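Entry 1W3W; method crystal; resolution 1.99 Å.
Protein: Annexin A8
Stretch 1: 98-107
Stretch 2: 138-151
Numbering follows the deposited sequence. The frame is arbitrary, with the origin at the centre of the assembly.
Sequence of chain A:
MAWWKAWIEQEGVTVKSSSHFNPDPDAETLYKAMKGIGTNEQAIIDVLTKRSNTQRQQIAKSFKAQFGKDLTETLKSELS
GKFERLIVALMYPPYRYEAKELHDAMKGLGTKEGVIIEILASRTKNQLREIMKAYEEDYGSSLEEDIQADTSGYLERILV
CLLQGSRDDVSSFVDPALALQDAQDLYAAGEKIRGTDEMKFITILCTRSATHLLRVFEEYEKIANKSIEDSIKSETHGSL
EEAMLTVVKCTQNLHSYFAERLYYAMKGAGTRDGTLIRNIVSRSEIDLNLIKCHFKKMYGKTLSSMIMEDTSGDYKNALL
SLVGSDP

Stretch 1 98-107: EAKELHDAMK
Stretch 2, residues 138-151: DYGSSLEEDIQADT

The contact in Annexin A8 joins one helix to the end of a second and the start of a third. The first stretch continues a helix that begins earlier in the chain; in the second stretch, the last two residues of another helix (138-139) give way to a loop at Gly 140, and a new helix runs from 143 to 150. The axes of the first-stretch helix and helix 143-150 run roughly parallel, 25° apart in direction, with a closest approach of 11.1 Å. The register pairs CA of Ala 99 with CA of Asp 138 at 8.3 Å, His 103 CA with Tyr 139 CA at 7.9 Å, Leu 102 CA with Leu 143 CA at 8.4 Å, and Met 106 CA with Asp 150 CA at 7.1 Å.

The aromatic part is an offset stack. His 103 (chi1 t, chi2 83°) and Tyr 139 (chi1 m, chi2 -65°) lie with ring centroids 3.9 Å apart and planes 13° from parallel; His 103 ND1 comes within 3.4 Å of Tyr 139 CG. His 103 CB also lies over the tyrosine face, 3.9 Å from the ring centroid. One turn earlier, Ala 99 CB packs 4.3 Å from Tyr 139 CE2, and Lys 100 CA meets Tyr 139 OH at 3.2 Å, so the tyrosine covers about one turn of the first helix, from Ala 99 to His 103.

The apolar part centres on Met 106, whose m, t, m side chain fits as a knob among Leu 143, Asp 146, Ile 147 and Asp 150, a hole built from adjacent turns. Its CE lies 4.1 Å from Leu 143 CD1, its SD 4.2 Å from Ile 147 CG1, and its CG 3.4 Å from Asp 150 OD2. Leu 102 (m, t) adds a buried contact, CD1 to Leu 143 CD2 at 3.7 Å; the CA-CB bond of Leu 143 points sideways, but its t, p rotamer brings the end nearer.

No hydrogen bond crosses the contact; polar bonds instead lie within each stretch. Lys 100 NZ forms a very short salt bridge to Asp 104 OD2 (2.5 Å), and Lys 107 NZ another to Asp 104 OD1 (3.2 Å). Gly 140 takes phi/psi 68/15, a positive phi that favours glycine, as the chain leaves the helix. Ser 142 then caps the new helix, its OG accepting from Glu 145 N at 3.0 Å, while Ser 141 OG donates to Asp 146 OD2 at 2.8 Å. At the far end, Thr 151 OG1 donates to Ile 147 O at 2.7 Å. The rule is economical: stacking and knob packing join the stretches, while the side-chain hydrogen bonds and salt bridges stay within each stretch.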

ATOM      1  N   GLU A  98       7.829   2.478  -0.349  1.00 14.01           N
ATOM      2  CA  GLU A  98       6.670   3.350  -0.145  1.00 13.93           C
ATOM      3  C   GLU A  98       7.032   4.835  -0.294  1.00 13.98           C
ATOM      4  O   GLU A  98       6.267   5.613  -0.862  1.00 13.26           O
ATOM      5  CB  GLU A  98       6.013   3.089   1.217  1.00 14.08           C
ATOM      6  CG  GLU A  98       5.224   1.791   1.271  1.00 14.47           C
ATOM      7  CD  GLU A  98       6.042   0.611   1.766  1.00 14.73           C
ATOM      8  OE1 GLU A  98       5.423  -0.361   2.220  1.00 18.14           O
ATOM      9  OE2 GLU A  98       7.289   0.637   1.713  1.00 13.91           O
ATOM     10  N   ALA A  99       8.200   5.218   0.213  1.00 14.58           N
ATOM     11  CA  ALA A  99       8.707   6.578   0.034  1.00 15.16           C
ATOM     12  C   ALA A  99       8.847   6.939  -1.446  1.00 15.75           C
ATOM     13  O   ALA A  99       8.502   8.054  -1.842  1.00 16.34           O
ATOM     14  CB  ALA A  99      10.021   6.749   0.737  1.00 15.31           C
ATOM     15  N   LYS A 100       9.340   6.010  -2.254  1.00 15.86           N
ATOM     16  CA  LYS A 100       9.447   6.221  -3.690  1.00 16.66           C
ATOM     17  C   LYS A 100       8.067   6.373  -4.327  1.00 16.28           C
ATOM     18  O   LYS A 100       7.856   7.278  -5.129  1.00 15.67           O
ATOM     19  CB  LYS A 100      10.212   5.084  -4.362  1.00 17.46           C
ATOM     20  CG  LYS A 100      10.353   5.221  -5.903  1.00 20.20           C
ATOM     21  CD  LYS A 100       9.864   3.968  -6.619  1.00 25.08           C
ATOM     22  CE  LYS A 100      10.336   3.914  -8.084  1.00 27.04           C
ATOM     23  NZ  LYS A 100       9.900   5.108  -8.859  1.00 28.06           N
ATOM     24  N   GLU A 101       7.129   5.498  -3.965  1.00 15.90           N
ATOM     25  CA  GLU A 101       5.767   5.591  -4.473  1.00 15.81           C
ATOM     26  C   GLU A 101       5.106   6.931  -4.119  1.00 15.79           C
ATOM     27  O   GLU A 101       4.415   7.519  -4.947  1.00 16.22           O
ATOM     28  CB  GLU A 101       4.920   4.424  -3.960  1.00 15.94           C
ATOM     29  CG  GLU A 101       5.312   3.093  -4.567  1.00 16.84           C
ATOM     30  CD  GLU A 101       4.962   2.996  -6.038  1.00 19.22           C
ATOM     31  OE1 GLU A 101       5.867   2.715  -6.838  1.00 23.24           O
ATOM     32  OE2 GLU A 101       3.787   3.191  -6.397  1.00 21.95           O
ATOM     33  N   LEU A 102       5.309   7.400  -2.896  1.00 15.50           N
ATOM     34  CA  LEU A 102       4.718   8.664  -2.456  1.00 16.42           C
ATOM     35  C   LEU A 102       5.330   9.854  -3.227  1.00 17.31           C
ATOM     36  O   LEU A 102       4.621  10.767  -3.654  1.00 16.78           O
ATOM     37  CB  LEU A 102       4.913   8.858  -0.949  1.00 15.80           C
ATOM     38  CG  LEU A 102       4.088   7.940  -0.039  1.00 15.66           C
ATOM     39  CD1 LEU A 102       4.625   7.957   1.386  1.00 15.60           C
ATOM     40  CD2 LEU A 102       2.613   8.324  -0.052  1.00 16.12           C
ATOM     41  N   HIS A 103       6.646   9.819  -3.405  1.00 18.69           N
ATOM     42  CA  HIS A 103       7.357  10.842  -4.191  1.00 20.16           C
ATOM     43  C   HIS A 103       6.840  10.878  -5.619  1.00 20.45           C
ATOM     44  O   HIS A 103       6.534  11.954  -6.135  1.00 20.43           O
ATOM     45  CB  HIS A 103       8.857  10.561  -4.200  1.00 20.66           C
ATOM     46  CG  HIS A 103       9.685  11.630  -4.857  1.00 22.42           C
ATOM     47  ND1 HIS A 103      10.086  12.775  -4.198  1.00 26.77           N
ATOM     48  CD2 HIS A 103      10.221  11.706  -6.099  1.00 24.59           C
ATOM     49  CE1 HIS A 103      10.833  13.509  -5.007  1.00 26.37           C
ATOM     50  NE2 HIS A 103      10.928  12.884  -6.167  1.00 25.49           N
ATOM     51  N   ASP A 104       6.745   9.705  -6.249  1.00 20.47           N
ATOM     52  CA  ASP A 104       6.229   9.596  -7.601  1.00 20.89           C
ATOM     53  C   ASP A 104       4.801  10.121  -7.702  1.00 21.08           C
ATOM     54  O   ASP A 104       4.428  10.692  -8.720  1.00 21.12           O
ATOM     55  CB  ASP A 104       6.239   8.153  -8.105  1.00 21.26           C
ATOM     56  CG  ASP A 104       7.622   7.635  -8.421  1.00 23.13           C
ATOM     57  OD1 ASP A 104       8.616   8.402  -8.357  1.00 24.88           O
ATOM     58  OD2 ASP A 104       7.802   6.436  -8.706  1.00 25.88           O
ATOM     59  N   ALA A 105       4.002   9.923  -6.656  1.00 20.76           N
ATOM     60  CA  ALA A 105       2.616  10.378  -6.663  1.00 20.81           C
ATOM     61  C   ALA A 105       2.504  11.896  -6.735  1.00 21.55           C
ATOM     62  O   ALA A 105       1.498  12.407  -7.216  1.00 20.74           O
ATOM     63  CB  ALA A 105       1.868   9.871  -5.443  1.00 20.77           C
ATOM     64  N   MET A 106       3.517  12.606  -6.228  1.00 22.35           N
ATOM     65  CA  MET A 106       3.507  14.063  -6.164  1.00 23.63           C
ATOM     66  C   MET A 106       4.435  14.785  -7.162  1.00 24.44           C
ATOM     67  O   MET A 106       4.199  15.945  -7.441  1.00 25.18           O
ATOM     68  CB  MET A 106       3.858  14.524  -4.754  1.00 23.96           C
ATOM     69  CG  MET A 106       2.755  14.284  -3.748  1.00 23.93           C
ATOM     70  SD  MET A 106       3.203  14.818  -2.124  1.00 25.03           S
ATOM     71  CE  MET A 106       4.245  13.474  -1.625  1.00 25.99           C
ATOM     72  N   LYS A 107       5.438  14.113  -7.722  1.00 25.40           N
ATOM     73  CA  LYS A 107       6.469  14.796  -8.533  1.00 26.52           C
ATOM     74  C   LYS A 107       6.069  15.055  -9.989  1.00 26.65           C
ATOM     75  O   LYS A 107       6.746  15.795 -10.710  1.00 26.75           O
ATOM     76  CB  LYS A 107       7.764  13.984  -8.541  1.00 27.09           C
ATOM     77  CG  LYS A 107       7.788  12.848  -9.586  1.00 28.98           C
ATOM     78  CD  LYS A 107       9.073  12.024  -9.467  1.00 32.80           C
ATOM     79  CE  LYS A 107       9.504  11.407 -10.803  1.00 34.45           C
ATOM     80  NZ  LYS A 107       8.883  10.068 -11.045  1.00 36.58           N
ATOM     81  N   ASP A 138      16.099  10.169   0.980  1.00 33.74           N
ATOM     82  CA  ASP A 138      16.230   9.942  -0.450  1.00 34.03           C
ATOM     83  C   ASP A 138      15.886  11.176  -1.270  1.00 33.85           C
ATOM     84  O   ASP A 138      16.416  11.341  -2.361  1.00 33.67           O
ATOM     85  CB  ASP A 138      15.338   8.780  -0.901  1.00 34.25           C
ATOM     86  CG  ASP A 138      15.871   7.435  -0.459  1.00 35.45           C
ATOM     87  OD1 ASP A 138      15.092   6.464  -0.485  1.00 34.12           O
ATOM     88  OD2 ASP A 138      17.044   7.259  -0.056  1.00 37.46           O
ATOM     89  N   TYR A 139      14.996  12.026  -0.760  1.00 33.51           N
ATOM     90  CA  TYR A 139      14.450  13.137  -1.557  1.00 33.50           C
ATOM     91  C   TYR A 139      14.694  14.525  -0.964  1.00 33.93           C
ATOM     92  O   TYR A 139      14.343  15.528  -1.588  1.00 34.41           O
ATOM     93  CB  TYR A 139      12.954  12.909  -1.834  1.00 33.16           C
ATOM     94  CG  TYR A 139      12.726  11.548  -2.425  1.00 31.38           C
ATOM     95  CD1 TYR A 139      13.243  11.227  -3.673  1.00 30.19           C
ATOM     96  CD2 TYR A 139      12.061  10.556  -1.712  1.00 30.61           C
ATOM     97  CE1 TYR A 139      13.091   9.960  -4.213  1.00 29.66           C
ATOM     98  CE2 TYR A 139      11.895   9.289  -2.245  1.00 29.39           C
ATOM     99  CZ  TYR A 139      12.417   9.000  -3.493  1.00 28.88           C
ATOM    100  OH  TYR A 139      12.272   7.756  -4.022  1.00 27.85           O
ATOM    101  N   GLY A 140      15.290  14.579   0.224  1.00 34.03           N
ATOM    102  CA  GLY A 140      15.742  15.833   0.814  1.00 34.38           C
ATOM    103  C   GLY A 140      14.671  16.819   1.246  1.00 34.29           C
ATOM    104  O   GLY A 140      14.974  17.993   1.471  1.00 35.09           O
ATOM    105  N   SER A 141      13.425  16.368   1.344  1.00 33.58           N
ATOM    106  CA  SER A 141      12.347  17.175   1.921  1.00 32.98           C
ATOM    107  C   SER A 141      11.498  16.317   2.848  1.00 31.88           C
ATOM    108  O   SER A 141      11.514  15.087   2.777  1.00 31.72           O
ATOM    109  CB  SER A 141      11.459  17.789   0.839  1.00 33.26           C
ATOM    110  OG  SER A 141      11.063  16.819  -0.114  1.00 34.87           O
ATOM    111  N   SER A 142      10.760  16.979   3.722  1.00 30.05           N
ATOM    112  CA  SER A 142       9.913  16.284   4.668  1.00 28.91           C
ATOM    113  C   SER A 142       8.636  15.833   3.948  1.00 27.24           C
ATOM    114  O   SER A 142       8.073  16.584   3.153  1.00 26.52           O
ATOM    115  CB  SER A 142       9.602  17.192   5.857  1.00 28.98           C
ATOM    116  OG  SER A 142       8.238  17.138   6.202  1.00 30.07           O
ATOM    117  N   LEU A 143       8.187  14.612   4.233  1.00 25.72           N
ATOM    118  CA  LEU A 143       6.981  14.072   3.606  1.00 25.07           C
ATOM    119  C   LEU A 143       5.775  14.924   3.988  1.00 24.78           C
ATOM    120  O   LEU A 143       4.957  15.276   3.152  1.00 23.86           O
ATOM    121  CB  LEU A 143       6.759  12.605   4.011  1.00 24.86           C
ATOM    122  CG  LEU A 143       5.475  11.935   3.508  1.00 24.15           C
ATOM    123  CD1 LEU A 143       5.369  12.045   2.001  1.00 23.80           C
ATOM    124  CD2 LEU A 143       5.389  10.479   3.956  1.00 24.13           C
ATOM    125  N   GLU A 144       5.691  15.278   5.262  1.00 25.21           N
ATOM    126  CA  GLU A 144       4.592  16.086   5.764  1.00 26.01           C
ATOM    127  C   GLU A 144       4.526  17.469   5.074  1.00 25.63           C
ATOM    128  O   GLU A 144       3.449  17.956   4.743  1.00 24.44           O
ATOM    129  CB  GLU A 144       4.721  16.202   7.287  1.00 26.73           C
ATOM    130  CG  GLU A 144       4.299  17.527   7.887  1.00 30.58           C
ATOM    131  CD  GLU A 144       3.983  17.400   9.359  1.00 34.07           C
ATOM    132  OE1 GLU A 144       3.080  18.123   9.817  1.00 38.68           O
ATOM    133  OE2 GLU A 144       4.616  16.567  10.046  1.00 36.38           O
ATOM    134  N   GLU A 145       5.684  18.080   4.837  1.00 26.20           N
ATOM    135  CA  GLU A 145       5.748  19.384   4.163  1.00 26.91           C
ATOM    136  C   GLU A 145       5.347  19.311   2.697  1.00 25.94           C
ATOM    137  O   GLU A 145       4.702  20.218   2.193  1.00 25.68           O
ATOM    138  CB  GLU A 145       7.156  19.978   4.265  1.00 27.93           C
ATOM    139  CG  GLU A 145       7.376  20.752   5.554  1.00 31.86           C
ATOM    140  CD  GLU A 145       8.741  21.409   5.623  1.00 36.27           C
ATOM    141  OE1 GLU A 145       9.268  21.827   4.564  1.00 40.35           O
ATOM    142  OE2 GLU A 145       9.283  21.506   6.744  1.00 39.66           O
ATOM    143  N   ASP A 146       5.732  18.234   2.015  1.00 25.70           N
ATOM    144  CA  ASP A 146       5.355  18.029   0.616  1.00 25.68           C
ATOM    145  C   ASP A 146       3.858  17.807   0.484  1.00 26.23           C
ATOM    146  O   ASP A 146       3.235  18.361  -0.418  1.00 25.90           O
ATOM    147  CB  ASP A 146       6.121  16.862  -0.008  1.00 25.60           C
ATOM    148  CG  ASP A 146       7.545  17.230  -0.388  1.00 26.17           C
ATOM    149  OD1 ASP A 146       7.910  18.421  -0.286  1.00 26.30           O
ATOM    150  OD2 ASP A 146       8.378  16.404  -0.798  1.00 25.03           O
ATOM    151  N   ILE A 147       3.279  17.019   1.393  1.00 26.63           N
ATOM    152  CA  ILE A 147       1.838  16.790   1.383  1.00 27.59           C
ATOM    153  C   ILE A 147       1.083  18.103   1.652  1.00 28.46           C
ATOM    154  O   ILE A 147       0.107  18.402   0.969  1.00 27.89           O
ATOM    155  CB  ILE A 147       1.431  15.661   2.376  1.00 27.56           C
ATOM    156  CG1 ILE A 147       1.761  14.299   1.764  1.00 26.91           C
ATOM    157  CG2 ILE A 147      -0.074  15.748   2.734  1.00 28.30           C
ATOM    158  CD1 ILE A 147       1.745  13.164   2.741  1.00 28.13           C
ATOM    159  N   GLN A 148       1.560  18.884   2.620  1.00 29.68           N
ATOM    160  CA  GLN A 148       0.987  20.201   2.934  1.00 31.00           C
ATOM    161  C   GLN A 148       0.944  21.128   1.723  1.00 31.22           C
ATOM    162  O   GLN A 148      -0.031  21.846   1.526  1.00 31.95           O
ATOM    163  CB  GLN A 148       1.788  20.900   4.034  1.00 31.67           C
ATOM    164  CG  GLN A 148       1.366  20.554   5.450  1.00 34.45           C
ATOM    165  CD  GLN A 148       2.271  21.180   6.505  1.00 39.28           C
ATOM    166  OE1 GLN A 148       2.938  22.204   6.206  1.00 42.20           O
ATOM    167  NE2 GLN A 148       2.315  20.648   7.637  1.00 41.85           N
ATOM    168  N   ALA A 149       2.005  21.117   0.924  1.00 31.55           N
ATOM    169  CA  ALA A 149       2.107  22.004  -0.226  1.00 31.67           C
ATOM    170  C   ALA A 149       1.299  21.493  -1.418  1.00 31.83           C
ATOM    171  O   ALA A 149       0.774  22.281  -2.194  1.00 31.70           O
ATOM    172  CB  ALA A 149       3.561  22.188  -0.620  1.00 31.88           C
ATOM    173  N   ASP A 150       1.181  20.176  -1.555  1.00 31.50           N
ATOM    174  CA  ASP A 150       0.598  19.587  -2.759  1.00 31.65           C
ATOM    175  C   ASP A 150      -0.905  19.282  -2.674  1.00 31.43           C
ATOM    176  O   ASP A 150      -1.554  19.098  -3.701  1.00 31.89           O
ATOM    177  CB  ASP A 150       1.349  18.315  -3.115  1.00 31.67           C
ATOM    178  CG  ASP A 150       1.098  17.871  -4.530  1.00 32.31           C
ATOM    179  OD1 ASP A 150       1.287  18.682  -5.466  1.00 31.10           O
ATOM    180  OD2 ASP A 150       0.707  16.719  -4.802  1.00 33.59           O
ATOM    181  N   THR A 151      -1.446  19.203  -1.463  1.00 31.36           N
ATOM    182  CA  THR A 151      -2.874  18.954  -1.255  1.00 31.05           C
ATOM    183  C   THR A 151      -3.489  20.122  -0.497  1.00 31.07           C
ATOM    184  O   THR A 151      -2.785  20.915   0.114  1.00 31.06           O
ATOM    185  CB  THR A 151      -3.103  17.635  -0.460  1.00 31.12           C
ATOM    186  OG1 THR A 151      -2.514  17.733   0.843  1.00 30.65           O
ATOM    187  CG2 THR A 151      -2.373  16.474  -1.099  1.00 31.74           C
TER